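Side-chain contacts in xyloglucanase (Paenibacillus pabuli, PDB 2JEP), which probably hydrolyses the beta-1,4-linked glucan backbone of xyloglucan, a plant cell wall polysaccharide, as an endo-acting enzyme of glycoside hydrolase family 5: residues Ser179-Phe184 / Ser262-Ser267; Thr197-Tyr202 / Pro225-Asn230; Ser40-Gly45 / Tyr125-Ile130. All coordinates share one frame; numbering follows the deposited sequence. Where two conformers were deposited one is given.

Interaction 1: residues Ser179-Phe184 / Ser262-Ser267; sequences SMNEVF and SAHYYS
His264 gives its ND1 proton to Glu182 OE2 across 2.7 Å, and the bond is nearly straight, 168° at the hydrogen. The oxygen lies in the plane of the imidazole and accepts through its anti lone pair, while the carboxylate is turned 53° from the ring. Next along the same ring edge comes Asn181 OD1, 3.1 Å from His264 CE1; its stronger partner is Arg87, which donates a hydrogen bond to it. CG of Asn181 lies anti to the backbone N (chi1 179°), which brings OD1 round to the ring edge at CE1, and the two side chains run about perpendicular.

Beside this pair a water bridges the two segments: it is hydrogen-bonded to Asn181 O at 3.0 Å and to Ser262 OG at 2.7 Å. Glu323, on the strand next to that of His264, touches Asn181, Glu182 and His264 alike. This is the carboxyl end of the barrel, where family 5 enzymes carry their active site.

Since Tyr135 OH bonds the other carboxylate oxygen, OE1, both oxygens of Glu182 are engaged, which fixes how the group is turned about its CG-CD bond.

Interaction 2: residues Thr197-Tyr202 / Pro225-Asn230; sequences TNLNAY and PGWNTN
Leu199 reaches from its helix with both torsions extended: CG stands opposite the main-chain nitrogen (chi1 -172°) and CD1 continues the chain outward (chi2 161°), an uncommon pairing for leucine. Trp227 likewise has CG swung away from its own nitrogen (chi1 -174°), which carries the indole off to one flank and leaves its backbone open to the leucine fork.

The two methyls divide the work. At the turn, Leu199 CD1 comes down on the main chain, 3.6 Å from Trp227 CA. Leu199 CD1 also lies 3.8 Å from Gly226 C. The same methyl meets the benzo part of the indole obliquely, with Leu199 CD1 3.9 Å from Trp227 CE3. The other branch, Leu199 CD2, lies 3.6 Å from Pro225 O. In this beta/alpha barrel, helix 193-211, which follows strand 175-178, thus packs through Leu199 on the loop leaving the carboxyl end of the next strand, 222-225.

The loop has its own bracing. Asn228 and Thr229 both adopt left-handed backbone angles, and Asn230 N closes the turn onto Trp227 O at 2.9 Å. Thr229 OG1 bends back to Asn228 O over 2.7 Å, approaching from above the carbonyl plane. Asn230 then N-caps helix 231-235, its OD1 bonded to Tyr233 N.

Chemically the contact is apolar on the helix side and largely peptide on the loop side. Methyls cannot satisfy a carbonyl or an amide, so Pro225 O is bonded by Asn203 ND2 and Trp227 N by the hydroxyl of Tyr196, both on helix 193-211, the tyrosine ring also meeting the indole. Dispersion seats the buried leucine, while these neighbouring polar bonds supply the direction.

Interaction 3: residues Ser40-Gly45 / Tyr125-Ile130; sequences SEMGAG and YVIINI
Tyr125 makes the polar link of this contact, donating its hydroxyl proton from OH to Glu41 OE1 over a short 2.5 Å. The oxygen sits at the edge of the phenol, near the ring plane, and is met on its anti side, with the donor 27° out of the carboxylate plane. The other oxygen, OE2, is bonded by Gln37 NE2 one helical turn earlier, so the two ends of the carboxylate are gripped by different partners. Alongside, the glutamate's CB packs 3.6 Å from Tyr125 CE1.

The aromatic contacts belong to Met42. Its CG stands over one face of the phenol, 3.8 Å from the centroid of the Tyr125 ring and only 16° off the normal, a CH-pi contact. The sulfur lies farther out and oblique, with Met42 SD 4.9 Å from that centroid, a Met-aromatic contact. Replacing Tyr125 by an alanine would probably leave Glu41 OE1 without its donor and open a gap beneath the Met42 methylene.

Apolar packing continues toward the barrel interior. A bend at the last torsion of Met42 (chi3 75°) turns its methyl to Ile127, with CE 4.1 Å from Ile127 CD1, the two side chains crossing at about a right angle. Tyr125 and Ile127, alternate residues of the strand, thus both face the helix end, and Ile176 of the next strand also touches Met42.

Gly43, with positive phi, takes the chain out of the helix, and strand 45-48 follows. In this TIM barrel a short helix ahead of the first strand packs at the amino-terminal end of the strands, its methionine pointing inward.

Overall arrangement
From the N terminus, interaction 3 comes first: it joins the end of helix 35-42 to strand 125-128 and closes a loop holding the first two barrel strands. Interaction 1 opens only after that loop is complete, linking the segment after strand 175-178 to strand 259-265. Nested inside it is interaction 2, which ties helix 193-211 to the loop after strand 222-225; none of the loops cross. Interactions 1 and 2 touch directly, through probable backbone hydrogen bonds of Val183 with Asn228 and of His264 with Thr229. Interactions 1 and 3 meet where Asn181 packs on Asn129 and Ile130, whereas interactions 2 and 3 stay about 8 Å apart at their nearest atoms.

Interaction 1: residues Ser179-Phe184 / Ser262-Ser267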
loop_
_atom_site.group_PDB
_atom_site.type_symbol
_atom_site.label_atom_id
_atom_site.label_comp_id
_atom_site.label_asym_id
_atom_site.label_seq_id
_atom_site.Cartn_x
_atom_site.Cartn_y
_atom_site.Cartn_z
ATOM N N SER A 179 8.156 2.973 -3.028
ATOM C CA SER A 179 8.707 3.237 -4.351
ATOM C C SER A 179 7.684 3.302 -5.466
ATOM O O SER A 179 7.825 4.082 -6.410
ATOM C CB SER A 179 9.717 2.164 -4.682
ATOM O OG SER A 179 9.121 0.874 -4.686
ATOM N N MET A 180 6.674 2.446 -5.343
ATOM C CA MET A 180 5.643 2.291 -6.364
ATOM C C MET A 180 4.612 1.352 -5.762
ATOM O O MET A 180 4.761 0.936 -4.608
ATOM C CB MET A 180 6.256 1.770 -7.677
ATOM C CG MET A 180 7.015 0.482 -7.511
ATOM S SD MET A 180 8.318 0.269 -8.762
ATOM C CE MET A 180 8.946 -1.341 -8.330
ATOM N N ASN A 181 3.552 1.085 -6.514
ATOM C CA ASN A 181 2.411 0.361 -5.978
ATOM C C ASN A 181 2.405 -1.084 -6.466
ATOM O O ASN A 181 3.195 -1.899 -5.959
ATOM C CB ASN A 181 1.119 1.154 -6.278
ATOM C CG ASN A 181 -0.128 0.471 -5.781
ATOM O OD1 ASN A 181 -0.136 -0.017 -4.648
ATOM N ND2 ASN A 181 -1.178 0.424 -6.614
ATOM N N GLU A 182 1.553 -1.392 -7.435
ATOM C CA GLU A 182 1.397 -2.734 -7.995
ATOM C C GLU A 182 1.905 -2.697 -9.427
ATOM O O GLU A 182 1.256 -2.152 -10.321
ATOM C CB GLU A 182 -0.073 -3.161 -7.980
ATOM C CG GLU A 182 -0.637 -3.246 -6.582
ATOM C CD GLU A 182 -2.123 -3.593 -6.524
ATOM O OE1 GLU A 182 -2.825 -3.512 -7.568
ATOM O OE2 GLU A 182 -2.595 -3.942 -5.407
ATOM N N VAL A 183 3.119 -3.211 -9.596
ATOM C CA VAL A 183 3.902 -3.050 -10.834
ATOM C C VAL A 183 4.101 -4.418 -11.471
ATOM O O VAL A 183 4.670 -5.339 -10.879
ATOM C CB VAL A 183 5.220 -2.319 -10.509
ATOM C CG1 VAL A 183 6.230 -2.350 -11.653
ATOM C CG2 VAL A 183 4.895 -0.858 -10.125
ATOM N N PHE A 184 3.545 -4.556 -12.673
ATOM C CA PHE A 184 3.649 -5.750 -13.479
ATOM C C PHE A 184 3.267 -5.385 -14.916
ATOM O O PHE A 184 3.145 -4.195 -15.232
ATOM C CB PHE A 184 2.831 -6.942 -12.909
ATOM C CG PHE A 184 1.317 -6.856 -13.050
ATOM C CD1 PHE A 184 0.585 -5.697 -12.807
ATOM C CD2 PHE A 184 0.619 -8.030 -13.331
ATOM C CE1 PHE A 184 -0.831 -5.710 -12.927
ATOM C CE2 PHE A 184 -0.764 -8.036 -13.418
ATOM C CZ PHE A 184 -1.481 -6.874 -13.227
ATOM N N SER A 262 6.856 -4.619 0.697
ATOM C CA SER A 262 5.410 -4.506 0.516
ATOM C C SER A 262 4.811 -5.729 -0.135
ATOM O O SER A 262 5.402 -6.249 -1.055
ATOM C CB SER A 262 5.143 -3.332 -0.403
ATOM O OG SER A 262 3.814 -3.290 -0.853
ATOM N N ALA A 263 3.640 -6.163 0.349
ATOM C CA ALA A 263 2.773 -7.083 -0.398
ATOM C C ALA A 263 1.337 -6.668 -0.107
ATOM O O ALA A 263 1.070 -5.968 0.902
ATOM C CB ALA A 263 3.013 -8.581 -0.008
ATOM N N HIS A 264 0.427 -7.045 -1.012
ATOM C CA HIS A 264 -1.003 -6.803 -0.846
ATOM C C HIS A 264 -1.735 -8.133 -0.764
ATOM O O HIS A 264 -1.255 -9.115 -1.300
ATOM C CB HIS A 264 -1.552 -5.966 -2.007
ATOM C CG HIS A 264 -1.010 -4.569 -2.058
ATOM N ND1 HIS A 264 -1.230 -3.713 -3.118
ATOM C CD2 HIS A 264 -0.182 -3.912 -1.207
ATOM C CE1 HIS A 264 -0.605 -2.563 -2.877
ATOM N NE2 HIS A 264 0.031 -2.651 -1.719
ATOM N N TYR A 265 -2.888 -8.153 -0.105
ATOM C CA TYR A 265 -3.567 -9.420 0.142
ATOM C C TYR A 265 -5.075 -9.279 0.030
ATOM O O TYR A 265 -5.702 -8.591 0.836
ATOM C CB TYR A 265 -3.212 -9.947 1.527
ATOM C CG TYR A 265 -3.582 -11.394 1.741
ATOM C CD1 TYR A 265 -2.788 -12.399 1.224
ATOM C CD2 TYR A 265 -4.755 -11.767 2.401
ATOM C CE1 TYR A 265 -3.135 -13.733 1.403
ATOM C CE2 TYR A 265 -5.090 -13.091 2.573
ATOM C CZ TYR A 265 -4.275 -14.061 2.075
ATOM O OH TYR A 265 -4.580 -15.404 2.233
ATOM N N TYR A 266 -5.642 -9.958 -0.963
ATOM C CA TYR A 266 -7.074 -9.976 -1.198
ATOM C C TYR A 266 -7.522 -11.403 -1.554
ATOM O O TYR A 266 -8.464 -11.579 -2.332
ATOM C CB TYR A 266 -7.438 -9.031 -2.331
ATOM C CG TYR A 266 -7.178 -7.543 -2.107
ATOM C CD1 TYR A 266 -8.095 -6.760 -1.450
ATOM C CD2 TYR A 266 -6.053 -6.934 -2.609
ATOM C CE1 TYR A 266 -7.915 -5.399 -1.334
ATOM C CE2 TYR A 266 -5.854 -5.577 -2.489
ATOM C CZ TYR A 266 -6.774 -4.813 -1.830
ATOM O OH TYR A 266 -6.662 -3.442 -1.744
ATOM N N SER A 267 -6.854 -12.403 -0.990
ATOM C CA SER A 267 -7.186 -13.786 -1.314
ATOM C C SER A 267 -8.123 -14.388 -0.291
ATOM O O SER A 267 -7.994 -14.116 0.889
ATOM C CB SER A 267 -5.928 -14.641 -1.367
ATOM O OG SER A 267 -5.051 -14.221 -2.410
HETATM O O HOH W 1 3.671 -1.650 -2.998
#

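Interaction 2: residues Thr197-Tyr202 / Pro225-Asn230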
loop_
_atom_site.group_PDB
_atom_site.type_symbol
_atom_site.label_atom_id
_atom_site.label_comp_id
_atom_site.label_asym_id
_atom_site.label_seq_id
_atom_site.Cartn_x
_atom_site.Cartn_y
_atom_site.Cartn_z
ATOM N N THR A 197 13.541 -7.723 -13.789
ATOM C CA THR A 197 14.778 -6.943 -13.694
ATOM C C THR A 197 14.507 -5.440 -13.767
ATOM O O THR A 197 15.063 -4.677 -13.009
ATOM C CB THR A 197 15.774 -7.424 -14.744
ATOM O OG1 THR A 197 16.114 -8.759 -14.395
ATOM C CG2 THR A 197 17.024 -6.535 -14.807
ATOM N N ASN A 198 13.608 -5.017 -14.646
ATOM C CA ASN A 198 13.229 -3.598 -14.682
ATOM C C ASN A 198 12.633 -3.151 -13.349
ATOM O O ASN A 198 12.959 -2.110 -12.849
ATOM C CB ASN A 198 12.285 -3.303 -15.862
ATOM C CG ASN A 198 12.961 -3.473 -17.211
ATOM O OD1 ASN A 198 14.201 -3.374 -17.321
ATOM N ND2 ASN A 198 12.164 -3.726 -18.240
ATOM N N LEU A 199 11.728 -3.962 -12.808
ATOM C CA LEU A 199 11.121 -3.655 -11.506
ATOM C C LEU A 199 12.212 -3.462 -10.449
ATOM O O LEU A 199 12.209 -2.494 -9.689
ATOM C CB LEU A 199 10.142 -4.780 -11.111
ATOM C CG LEU A 199 9.267 -4.576 -9.878
ATOM C CD1 LEU A 199 8.086 -5.541 -9.933
ATOM C CD2 LEU A 199 10.041 -4.758 -8.575
ATOM N N ASN A 200 13.138 -4.415 -10.384
ATOM C CA ASN A 200 14.227 -4.335 -9.412
ATOM C C ASN A 200 15.069 -3.083 -9.641
ATOM O O ASN A 200 15.526 -2.440 -8.692
ATOM C CB ASN A 200 15.118 -5.579 -9.477
ATOM C CG ASN A 200 14.427 -6.861 -9.045
ATOM O OD1 ASN A 200 13.638 -6.877 -8.088
ATOM N ND2 ASN A 200 14.794 -7.974 -9.700
ATOM N N ALA A 201 15.267 -2.733 -10.913
ATOM C CA ALA A 201 16.018 -1.520 -11.244
ATOM C C ALA A 201 15.307 -0.286 -10.718
ATOM O O ALA A 201 15.946 0.618 -10.199
ATOM C CB ALA A 201 16.261 -1.423 -12.746
ATOM N N TYR A 202 13.980 -0.229 -10.851
ATOM C CA TYR A 202 13.231 0.910 -10.314
ATOM C C TYR A 202 13.452 0.985 -8.805
ATOM O O TYR A 202 13.719 2.053 -8.258
ATOM C CB TYR A 202 11.727 0.839 -10.632
ATOM C CG TYR A 202 11.342 0.663 -12.083
ATOM C CD1 TYR A 202 12.182 1.027 -13.124
ATOM C CD2 TYR A 202 10.091 0.142 -12.419
ATOM C CE1 TYR A 202 11.825 0.820 -14.430
ATOM C CE2 TYR A 202 9.722 -0.067 -13.731
ATOM C CZ TYR A 202 10.590 0.264 -14.748
ATOM O OH TYR A 202 10.217 0.024 -16.040
ATOM N N PRO A 225 8.032 -2.973 -3.157
ATOM C CA PRO A 225 7.384 -4.216 -3.472
ATOM C C PRO A 225 8.156 -5.086 -4.441
ATOM O O PRO A 225 9.082 -4.626 -5.094
ATOM C CB PRO A 225 6.112 -3.732 -4.169
ATOM C CG PRO A 225 6.624 -2.577 -5.000
ATOM C CD PRO A 225 7.718 -1.943 -4.162
ATOM N N GLY A 226 7.707 -6.332 -4.547
ATOM C CA GLY A 226 8.009 -7.162 -5.698
ATOM C C GLY A 226 6.875 -7.136 -6.710
ATOM O O GLY A 226 6.070 -6.211 -6.755
ATOM N N TRP A 227 6.842 -8.148 -7.563
ATOM C CA TRP A 227 5.955 -8.198 -8.715
ATOM C C TRP A 227 4.482 -8.189 -8.312
ATOM O O TRP A 227 4.013 -9.109 -7.634
ATOM C CB TRP A 227 6.250 -9.477 -9.496
ATOM C CG TRP A 227 5.534 -9.618 -10.789
ATOM C CD1 TRP A 227 4.375 -10.291 -11.030
ATOM C CD2 TRP A 227 5.990 -9.139 -12.057
ATOM N NE1 TRP A 227 4.077 -10.253 -12.362
ATOM C CE2 TRP A 227 5.046 -9.544 -13.022
ATOM C CE3 TRP A 227 7.108 -8.401 -12.473
ATOM C CZ2 TRP A 227 5.181 -9.252 -14.370
ATOM C CZ3 TRP A 227 7.245 -8.111 -13.805
ATOM C CH2 TRP A 227 6.286 -8.531 -14.745
ATOM N N ASN A 228 3.766 -7.155 -8.755
ATOM C CA ASN A 228 2.317 -7.047 -8.531
ATOM C C ASN A 228 1.924 -7.186 -7.067
ATOM O O ASN A 228 0.808 -7.606 -6.780
ATOM C CB ASN A 228 1.513 -8.033 -9.370
ATOM C CG ASN A 228 0.097 -7.574 -9.556
ATOM O OD1 ASN A 228 -0.187 -6.360 -9.520
ATOM N ND2 ASN A 228 -0.798 -8.524 -9.796
ATOM N N THR A 229 2.804 -6.795 -6.157
ATOM C CA THR A 229 2.582 -6.934 -4.709
ATOM C C THR A 229 2.134 -8.357 -4.321
ATOM O O THR A 229 1.459 -8.557 -3.318
ATOM C CB THR A 229 1.667 -5.856 -4.111
ATOM O OG1 THR A 229 0.370 -5.915 -4.688
ATOM C CG2 THR A 229 2.263 -4.462 -4.272
ATOM N N ASN A 230 2.569 -9.338 -5.114
ATOM C CA ASN A 230 2.124 -10.720 -4.938
ATOM C C ASN A 230 3.107 -11.479 -4.046
ATOM O O ASN A 230 4.300 -11.598 -4.386
ATOM C CB ASN A 230 2.039 -11.365 -6.325
ATOM C CG ASN A 230 1.581 -12.789 -6.300
ATOM O OD1 ASN A 230 2.299 -13.679 -5.923
ATOM N ND2 ASN A 230 0.371 -13.000 -6.752
#

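Interaction 3: residues Ser40-Gly45 / Tyr125-Ile130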
loop_
_atom_site.group_PDB
_atom_site.type_symbol
_atom_site.label_atom_id
_atom_site.label_comp_id
_atom_site.label_asym_id
_atom_site.label_seq_id
_atom_site.Cartn_x
_atom_site.Cartn_y
_atom_site.Cartn_z
ATOM N N SER A 40 5.879 -2.481 15.628
ATOM C CA SER A 40 5.076 -2.231 16.802
ATOM C C SER A 40 4.425 -0.841 16.796
ATOM O O SER A 40 3.217 -0.704 17.057
ATOM C CB SER A 40 5.940 -2.423 18.050
ATOM O OG SER A 40 6.495 -3.726 18.035
ATOM N N GLU A 41 5.226 0.179 16.502
ATOM C CA GLU A 41 4.745 1.543 16.532
ATOM C C GLU A 41 3.716 1.830 15.444
ATOM O O GLU A 41 2.846 2.666 15.635
ATOM C CB GLU A 41 5.896 2.527 16.455
ATOM C CG GLU A 41 6.803 2.478 17.672
ATOM C CD GLU A 41 7.845 3.567 17.675
ATOM O OE1 GLU A 41 7.828 4.433 16.774
ATOM O OE2 GLU A 41 8.698 3.568 18.593
ATOM N N MET A 42 3.837 1.159 14.307
ATOM C CA MET A 42 2.917 1.396 13.185
ATOM C C MET A 42 1.512 0.832 13.427
ATOM O O MET A 42 0.558 1.244 12.768
ATOM C CB MET A 42 3.504 0.816 11.892
ATOM C CG MET A 42 4.660 1.677 11.371
ATOM S SD MET A 42 5.369 1.050 9.838
ATOM C CE MET A 42 4.095 1.525 8.650
ATOM N N GLY A 43 1.381 -0.157 14.316
ATOM C CA GLY A 43 0.078 -0.687 14.662
ATOM C C GLY A 43 -0.671 -1.182 13.443
ATOM O O GLY A 43 -0.109 -1.867 12.581
ATOM N N ALA A 44 -1.972 -0.880 13.409
ATOM C CA ALA A 44 -2.829 -1.172 12.268
ATOM C C ALA A 44 -2.882 0.079 11.413
ATOM O O ALA A 44 -3.012 1.203 11.915
ATOM C CB ALA A 44 -4.231 -1.569 12.711
ATOM N N GLY A 45 -2.764 -0.108 10.116
ATOM C CA GLY A 45 -2.853 0.998 9.185
ATOM C C GLY A 45 -4.151 1.082 8.414
ATOM O O GLY A 45 -4.937 0.144 8.380
ATOM N N TYR A 125 2.139 7.447 11.677
ATOM C CA TYR A 125 3.020 7.052 10.597
ATOM C C TYR A 125 2.271 7.302 9.286
ATOM O O TYR A 125 1.039 7.160 9.223
ATOM C CB TYR A 125 3.391 5.573 10.712
ATOM C CG TYR A 125 4.528 5.339 11.676
ATOM C CD1 TYR A 125 4.305 5.222 13.047
ATOM C CD2 TYR A 125 5.830 5.258 11.224
ATOM C CE1 TYR A 125 5.368 5.056 13.931
ATOM C CE2 TYR A 125 6.879 5.072 12.092
ATOM C CZ TYR A 125 6.650 4.973 13.429
ATOM O OH TYR A 125 7.743 4.777 14.283
ATOM N N VAL A 126 3.022 7.658 8.258
ATOM C CA VAL A 126 2.457 8.019 6.973
ATOM C C VAL A 126 3.298 7.387 5.883
ATOM O O VAL A 126 4.534 7.461 5.949
ATOM C CB VAL A 126 2.459 9.547 6.769
ATOM C CG1 VAL A 126 1.769 9.915 5.446
ATOM C CG2 VAL A 126 1.799 10.259 7.947
ATOM N N ILE A 127 2.632 6.771 4.897
ATOM C CA ILE A 127 3.312 6.220 3.734
ATOM C C ILE A 127 2.797 6.969 2.502
ATOM O O ILE A 127 1.581 7.086 2.335
ATOM C CB ILE A 127 2.995 4.719 3.559
ATOM C CG1 ILE A 127 3.405 3.906 4.797
ATOM C CG2 ILE A 127 3.630 4.172 2.257
ATOM C CD1 ILE A 127 2.812 2.498 4.838
ATOM N N ILE A 128 3.699 7.472 1.657
ATOM C CA ILE A 128 3.328 8.051 0.360
ATOM C C ILE A 128 4.022 7.258 -0.741
ATOM O O ILE A 128 5.148 6.795 -0.571
ATOM C CB ILE A 128 3.649 9.550 0.223
ATOM C CG1 ILE A 128 5.131 9.849 0.426
ATOM C CG2 ILE A 128 2.760 10.325 1.160
ATOM C CD1 ILE A 128 5.485 11.326 0.216
ATOM N N ASN A 129 3.344 7.080 -1.874
ATOM C CA ASN A 129 3.866 6.240 -2.951
ATOM C C ASN A 129 3.747 6.916 -4.321
ATOM O O ASN A 129 3.435 8.113 -4.407
ATOM C CB ASN A 129 3.181 4.870 -2.923
ATOM C CG ASN A 129 1.744 4.901 -3.403
ATOM O OD1 ASN A 129 1.262 5.934 -3.846
ATOM N ND2 ASN A 129 1.070 3.753 -3.354
ATOM N N ILE A 130 4.053 6.165 -5.382
ATOM C CA ILE A 130 3.666 6.516 -6.755
ATOM C C ILE A 130 2.727 5.406 -7.185
ATOM O O ILE A 130 3.108 4.240 -7.204
ATOM C CB ILE A 130 4.877 6.636 -7.684
ATOM C CG1 ILE A 130 5.768 7.800 -7.244
ATOM C CG2 ILE A 130 4.411 6.750 -9.144
ATOM C CD1 ILE A 130 7.010 8.014 -8.133
#